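PDB 3MPP: botulinum neurotoxin G heavy chain from Clostridium botulinum, which attaches the neurotoxin to the host cell surface through its receptor-binding domain, the part present here, and delivers the light chain into the host cytosol. Local coordinates for residues 276-280 and 425-431; 361-365 and 418-422. The protein carries 4 engineered substitutions. One frame throughout, in Å; residues are numbered along the deposited sequence.

Overall arrangement
Both contacts lie in the C-terminal half of the receptor-binding domain, the beta-trefoil subdomain. Following the chain from the N terminus, residues 276-280 come first, at the end of strand 275-277. Residues 361-365 follow and lead into strand 364-368. Residues 418-422 then return to them and close contact 2, a loop of 52 intervening residues. The chain runs on through strand 420-423 to residues 425-431, which close contact 1 over 144 intervening residues. Contact 2 is therefore nested inside the loop of contact 1. The centres are about 18 Å apart. Contact 2 joins trefoil strands; contact 1 fastens the C-terminal tail beside the N-terminal subdomain.

Contact 1: residues 276-280 and 425-431; sequences YQNLY and VDEGWTE
This contact, part polar and part aromatic, joins the end of strand 275-277 and the loop after it to the C-terminal tail of the trefoil subdomain. Residues 276-277 are extended; the chain turns at Leu279 (phi/psi -110/-33). The tail makes a type I beta turn from Asp426 to Trp429, closed by Trp429 N to Asp426 O at 3.1 Å, then runs extended to Glu431. Asp426 (t) OD2 accepts from Gly428 N at 2.9 Å, an Asx turn. Asn278 and Glu431 are nearest in register (CA-CA 6.9 Å), then Tyr280 and Val425 (CA-CA 7.1 Å).

The Glu431 carboxylate (chi1 m, chi2 t) receives two backbone amides: Leu279 N to OE2 at 2.6 Å and Tyr280 N to OE1 at 3.1 Å. Trp429 NE1 also donates to Glu431 OE2, at 2.8 Å. Tyr280 (m) OH donates to Trp429 O at 2.8 Å and accepts from Asp426 N at 3.0 Å.

The edge of Trp429 (chi1 t, chi2 -78°) meets two faces in offset edge-to-face pairs: Tyr276 (p) with its six-membered ring, centroids 5.6 Å apart, planes at 80°; Tyr280 with its five-membered ring, 5.4 Å and 79°. Leu279 CD1 makes a CH-pi contact 3.8 Å from the Trp429 five-membered centroid; Val425 CG2 lies 4.2 Å from the Tyr280 centroid. One water joins Tyr276 OH (2.7 Å) and Thr430 O (2.6 Å); a second donates to Tyr280 O (3.0 Å) and Glu431 OE1 (2.6 Å).

Asp426 also forms a salt bridge to Arg74 and a hydrogen bond to Asn141; Tyr276 OH hydrogen-bonds Asn80. This aromatic cluster with an Asx turn sits where the two receptor-binding subdomains meet.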
loop_
_atom_site.group_PDB
_atom_site.type_symbol
_atom_site.label_atom_id
_atom_site.label_comp_id
_atom_site.label_asym_id
_atom_site.label_seq_id
_atom_site.Cartn_x
_atom_site.Cartn_y
_atom_site.Cartn_z
ATOM N N TYR A 276 -6.696 -16.600 -1.042
ATOM C CA TYR A 276 -7.009 -15.176 -1.068
ATOM C C TYR A 276 -8.424 -14.951 -1.557
ATOM O O TYR A 276 -8.947 -15.742 -2.340
ATOM C CB TYR A 276 -6.051 -14.403 -1.996
ATOM C CG TYR A 276 -6.132 -14.788 -3.458
ATOM C CD1 TYR A 276 -6.976 -14.115 -4.333
ATOM C CD2 TYR A 276 -5.331 -15.817 -3.973
ATOM C CE1 TYR A 276 -7.043 -14.463 -5.689
ATOM C CE2 TYR A 276 -5.392 -16.170 -5.321
ATOM C CZ TYR A 276 -6.248 -15.491 -6.171
ATOM O OH TYR A 276 -6.304 -15.846 -7.499
ATOM N N GLN A 277 -9.028 -13.847 -1.127
ATOM C CA GLN A 277 -10.295 -13.424 -1.704
ATOM C C GLN A 277 -10.064 -12.469 -2.857
ATOM O O GLN A 277 -9.131 -11.669 -2.823
ATOM C CB GLN A 277 -11.196 -12.796 -0.636
ATOM C CG GLN A 277 -11.834 -13.871 0.264
ATOM C CD GLN A 277 -12.689 -13.268 1.350
ATOM O OE1 GLN A 277 -12.522 -12.100 1.710
ATOM N NE2 GLN A 277 -13.602 -14.063 1.891
ATOM N N ASN A 278 -10.908 -12.570 -3.883
ATOM C CA ASN A 278 -10.854 -11.658 -5.034
ATOM C C ASN A 278 -11.202 -10.206 -4.686
ATOM O O ASN A 278 -12.051 -9.959 -3.834
ATOM C CB ASN A 278 -11.788 -12.168 -6.140
ATOM C CG ASN A 278 -11.256 -13.414 -6.795
ATOM O OD1 ASN A 278 -11.918 -14.459 -6.840
ATOM N ND2 ASN A 278 -10.032 -13.324 -7.277
ATOM N N LEU A 279 -10.545 -9.273 -5.376
ATOM C CA LEU A 279 -10.615 -7.834 -5.128
ATOM C C LEU A 279 -11.345 -7.085 -6.221
ATOM O O LEU A 279 -11.980 -6.049 -5.980
ATOM C CB LEU A 279 -9.194 -7.257 -5.060
ATOM C CG LEU A 279 -8.306 -7.875 -3.979
ATOM C CD1 LEU A 279 -6.971 -7.158 -3.927
ATOM C CD2 LEU A 279 -9.016 -7.796 -2.618
ATOM N N TYR A 280 -11.219 -7.576 -7.446
ATOM C CA TYR A 280 -11.825 -6.884 -8.563
ATOM C C TYR A 280 -13.271 -7.335 -8.757
ATOM O O TYR A 280 -13.578 -8.028 -9.715
ATOM C CB TYR A 280 -11.024 -7.133 -9.833
ATOM C CG TYR A 280 -9.555 -6.846 -9.713
ATOM C CD1 TYR A 280 -9.096 -5.754 -8.994
ATOM C CD2 TYR A 280 -8.621 -7.629 -10.387
ATOM C CE1 TYR A 280 -7.730 -5.465 -8.926
ATOM C CE2 TYR A 280 -7.269 -7.349 -10.317
ATOM C CZ TYR A 280 -6.830 -6.267 -9.586
ATOM O OH TYR A 280 -5.472 -6.001 -9.520
ATOM N N VAL A 425 -7.051 -2.002 -10.876
ATOM C CA VAL A 425 -6.419 -3.196 -11.429
ATOM C C VAL A 425 -4.925 -2.929 -11.560
ATOM O O VAL A 425 -4.530 -1.934 -12.157
ATOM C CB VAL A 425 -6.966 -3.550 -12.831
ATOM C CG1 VAL A 425 -6.239 -4.776 -13.365
ATOM C CG2 VAL A 425 -8.472 -3.782 -12.785
ATOM N N ASP A 426 -4.100 -3.814 -11.001
ATOM C CA ASP A 426 -2.660 -3.580 -10.933
ATOM C C ASP A 426 -1.969 -4.822 -11.479
ATOM O O ASP A 426 -2.446 -5.929 -11.254
ATOM C CB ASP A 426 -2.244 -3.337 -9.472
ATOM C CG ASP A 426 -0.772 -3.001 -9.325
ATOM O OD1 ASP A 426 -0.387 -1.829 -9.547
ATOM O OD2 ASP A 426 0.003 -3.907 -8.962
ATOM N N GLU A 427 -0.848 -4.648 -12.179
ATOM C CA GLU A 427 -0.144 -5.795 -12.765
ATOM C C GLU A 427 0.364 -6.787 -11.739
ATOM O O GLU A 427 0.563 -7.957 -12.064
ATOM C CB GLU A 427 1.027 -5.349 -13.666
ATOM C CG GLU A 427 2.191 -4.741 -12.920
ATOM C CD GLU A 427 3.423 -4.565 -13.804
ATOM O OE1 GLU A 427 3.491 -5.195 -14.874
ATOM O OE2 GLU A 427 4.327 -3.802 -13.424
ATOM N N GLY A 428 0.601 -6.322 -10.509
ATOM C CA GLY A 428 1.119 -7.185 -9.467
ATOM C C GLY A 428 0.037 -7.994 -8.767
ATOM O O GLY A 428 0.320 -8.693 -7.801
ATOM N N TRP A 429 -1.200 -7.883 -9.241
ATOM C CA TRP A 429 -2.324 -8.646 -8.664
ATOM C C TRP A 429 -3.286 -9.058 -9.779
ATOM O O TRP A 429 -4.060 -8.242 -10.269
ATOM C CB TRP A 429 -3.092 -7.817 -7.624
ATOM C CG TRP A 429 -4.144 -8.641 -6.867
ATOM C CD1 TRP A 429 -5.379 -9.017 -7.323
ATOM C CD2 TRP A 429 -4.004 -9.227 -5.557
ATOM N NE1 TRP A 429 -6.028 -9.788 -6.371
ATOM C CE2 TRP A 429 -5.204 -9.930 -5.279
ATOM C CE3 TRP A 429 -2.997 -9.200 -4.583
ATOM C CZ2 TRP A 429 -5.418 -10.598 -4.074
ATOM C CZ3 TRP A 429 -3.207 -9.873 -3.380
ATOM C CH2 TRP A 429 -4.413 -10.559 -3.136
ATOM N N THR A 430 -3.251 -10.319 -10.180
ATOM C CA THR A 430 -4.113 -10.758 -11.279
ATOM C C THR A 430 -5.147 -11.749 -10.766
ATOM O O THR A 430 -4.877 -12.501 -9.840
ATOM C CB THR A 430 -3.309 -11.442 -12.388
ATOM O OG1 THR A 430 -2.711 -12.639 -11.860
ATOM C CG2 THR A 430 -2.223 -10.518 -12.901
ATOM N N GLU A 431 -6.323 -11.751 -11.387
ATOM C CA GLU A 431 -7.420 -12.617 -10.959
ATOM C C GLU A 431 -8.055 -13.391 -12.112
ATOM O O GLU A 431 -8.170 -12.881 -13.233
ATOM C CB GLU A 431 -8.495 -11.793 -10.217
ATOM C CG GLU A 431 -7.967 -11.196 -8.932
ATOM C CD GLU A 431 -9.027 -10.515 -8.087
ATOM O OE1 GLU A 431 -10.168 -10.302 -8.562
ATOM O OE2 GLU A 431 -8.695 -10.178 -6.936
HETATM O O HOH W 1 -4.427 -14.947 -9.268
HETATM O O HOH W 2 -12.144 -10.638 -10.252
#

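Contact 2: residues 361-365 and 418-422; sequences YNCQI and CNWQF
Residues 361-365 and 418-422 meet inside the beta-trefoil subdomain, where strands 364-368 and 420-423 begin. Their end-to-end directions are 119° apart. The backbones pair in a single antiparallel bridge, the hydrogen-bonded pair Cys363 and Trp420 (CA-CA 5.4 Å). Cys363 N to Trp420 O and Trp420 N to Cys363 O are both 2.9 Å. The outer ends part and waters span them: one lies 2.9 Å from both Tyr361 O and Phe422 N, another 2.8 Å from Ile365 N and 2.7 Å from Cys418 O.

The Ile365 (m, t) methyl CD1 sits on the Trp420 face, 4.2 Å from the five-membered ring centroid, and beside Phe422, 4.3 Å from CZ. Cys363 (p) SG fits against the Phe422 edge, 3.7 Å from CE2.

Asn362 OD1 accepts from Gln421 NE2, and Gln364 NE2 donates to Asn419 OD1, both at 2.9 Å. Gln364 OE1 accepts from Tyr355 N; Asn419 OD1 also bonds Tyr356. An apolar side thus backs an amide-rich one, where Asn362-Gln421 and Gln364-Asn419 pair their buried amides.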
loop_
_atom_site.group_PDB
_atom_site.type_symbol
_atom_site.label_atom_id
_atom_site.label_comp_id
_atom_site.label_asym_id
_atom_site.label_seq_id
_atom_site.Cartn_x
_atom_site.Cartn_y
_atom_site.Cartn_z
ATOM N N TYR A 361 -4.131 3.370 4.368
ATOM C CA TYR A 361 -4.619 3.728 3.047
ATOM C C TYR A 361 -6.148 3.901 3.021
ATOM O O TYR A 361 -6.741 3.982 1.961
ATOM C CB TYR A 361 -4.175 2.674 2.031
ATOM C CG TYR A 361 -2.672 2.450 2.024
ATOM C CD1 TYR A 361 -1.788 3.483 2.366
ATOM C CD2 TYR A 361 -2.139 1.230 1.637
ATOM C CE1 TYR A 361 -0.389 3.284 2.349
ATOM C CE2 TYR A 361 -0.757 1.018 1.617
ATOM C CZ TYR A 361 0.111 2.047 1.971
ATOM O OH TYR A 361 1.473 1.823 1.939
ATOM N N ASN A 362 -6.767 3.960 4.196
ATOM C CA ASN A 362 -8.204 4.175 4.299
ATOM C C ASN A 362 -8.611 5.640 4.150
ATOM O O ASN A 362 -7.831 6.544 4.406
ATOM C CB ASN A 362 -8.704 3.664 5.644
ATOM C CG ASN A 362 -8.473 2.181 5.814
ATOM O OD1 ASN A 362 -9.094 1.359 5.132
ATOM N ND2 ASN A 362 -7.556 1.826 6.709
ATOM N N CYS A 363 -9.856 5.866 3.765
ATOM C CA CYS A 363 -10.395 7.213 3.678
ATOM C C CYS A 363 -11.885 7.135 3.968
ATOM O O CYS A 363 -12.456 6.046 4.006
ATOM C CB CYS A 363 -10.140 7.817 2.289
ATOM S SG CYS A 363 -11.007 6.947 0.966
ATOM N N GLN A 364 -12.499 8.290 4.206
ATOM C CA GLN A 364 -13.930 8.367 4.499
ATOM C C GLN A 364 -14.591 9.224 3.432
ATOM O O GLN A 364 -13.928 10.052 2.805
ATOM C CB GLN A 364 -14.169 9.015 5.872
ATOM C CG GLN A 364 -13.559 8.246 7.060
ATOM C CD GLN A 364 -12.057 8.458 7.212
ATOM O OE1 GLN A 364 -11.545 9.577 7.059
ATOM N NE2 GLN A 364 -11.345 7.381 7.530
ATOM N N ILE A 365 -15.891 9.035 3.221
ATOM C CA ILE A 365 -16.604 9.830 2.217
ATOM C C ILE A 365 -17.754 10.562 2.890
ATOM O O ILE A 365 -18.646 9.931 3.444
ATOM C CB ILE A 365 -17.132 8.955 1.059
ATOM C CG1 ILE A 365 -15.994 8.124 0.470
ATOM C CG2 ILE A 365 -17.803 9.832 -0.020
ATOM C CD1 ILE A 365 -16.408 6.794 -0.125
ATOM N N CYS A 418 -17.103 2.863 8.027
ATOM C CA CYS A 418 -17.058 4.051 7.179
ATOM C C CYS A 418 -15.667 4.257 6.605
ATOM O O CYS A 418 -15.368 5.324 6.080
ATOM C CB CYS A 418 -17.453 5.316 7.961
ATOM S SG CYS A 418 -16.582 5.508 9.551
ATOM N N ASN A 419 -14.822 3.239 6.687
ATOM C CA ASN A 419 -13.467 3.381 6.141
ATOM C C ASN A 419 -13.342 2.570 4.875
ATOM O O ASN A 419 -13.593 1.368 4.885
ATOM C CB ASN A 419 -12.415 2.939 7.158
ATOM C CG ASN A 419 -12.471 3.753 8.426
ATOM O OD1 ASN A 419 -12.744 4.951 8.381
ATOM N ND2 ASN A 419 -12.222 3.109 9.566
ATOM N N TRP A 420 -12.928 3.235 3.798
ATOM C CA TRP A 420 -12.894 2.627 2.478
ATOM C C TRP A 420 -11.512 2.686 1.860
ATOM O O TRP A 420 -10.709 3.568 2.199
ATOM C CB TRP A 420 -13.856 3.385 1.552
ATOM C CG TRP A 420 -15.305 3.421 2.033
ATOM C CD1 TRP A 420 -15.901 4.404 2.783
ATOM C CD2 TRP A 420 -16.329 2.433 1.780
ATOM N NE1 TRP A 420 -17.235 4.081 3.015
ATOM C CE2 TRP A 420 -17.520 2.888 2.406
ATOM C CE3 TRP A 420 -16.355 1.216 1.092
ATOM C CZ2 TRP A 420 -18.722 2.167 2.355
ATOM C CZ3 TRP A 420 -17.554 0.498 1.042
ATOM C CH2 TRP A 420 -18.715 0.974 1.683
ATOM N N GLN A 421 -11.244 1.752 0.949
ATOM C CA GLN A 421 -10.084 1.865 0.071
ATOM C C GLN A 421 -10.506 1.628 -1.368
ATOM O O GLN A 421 -11.443 0.868 -1.645
ATOM C CB GLN A 421 -8.993 0.867 0.478
ATOM C CG GLN A 421 -8.467 1.094 1.908
ATOM C CD GLN A 421 -7.366 0.128 2.276
ATOM O OE1 GLN A 421 -6.535 -0.228 1.441
ATOM N NE2 GLN A 421 -7.344 -0.295 3.539
ATOM N N PHE A 422 -9.814 2.294 -2.278
ATOM C CA PHE A 422 -10.087 2.174 -3.699
ATOM C C PHE A 422 -9.044 1.259 -4.361
ATOM O O PHE A 422 -7.831 1.461 -4.199
ATOM C CB PHE A 422 -10.071 3.561 -4.341
ATOM C CG PHE A 422 -11.250 4.445 -3.924
ATOM C CD1 PHE A 422 -12.449 4.422 -4.636
ATOM C CD2 PHE A 422 -11.155 5.289 -2.826
ATOM C CE1 PHE A 422 -13.529 5.227 -4.267
ATOM C CE2 PHE A 422 -12.238 6.110 -2.444
ATOM C CZ PHE A 422 -13.424 6.071 -3.167
HETATM O O HOH W 3 -7.830 3.838 -0.758
HETATM O O HOH W 4 -17.059 7.073 4.800
#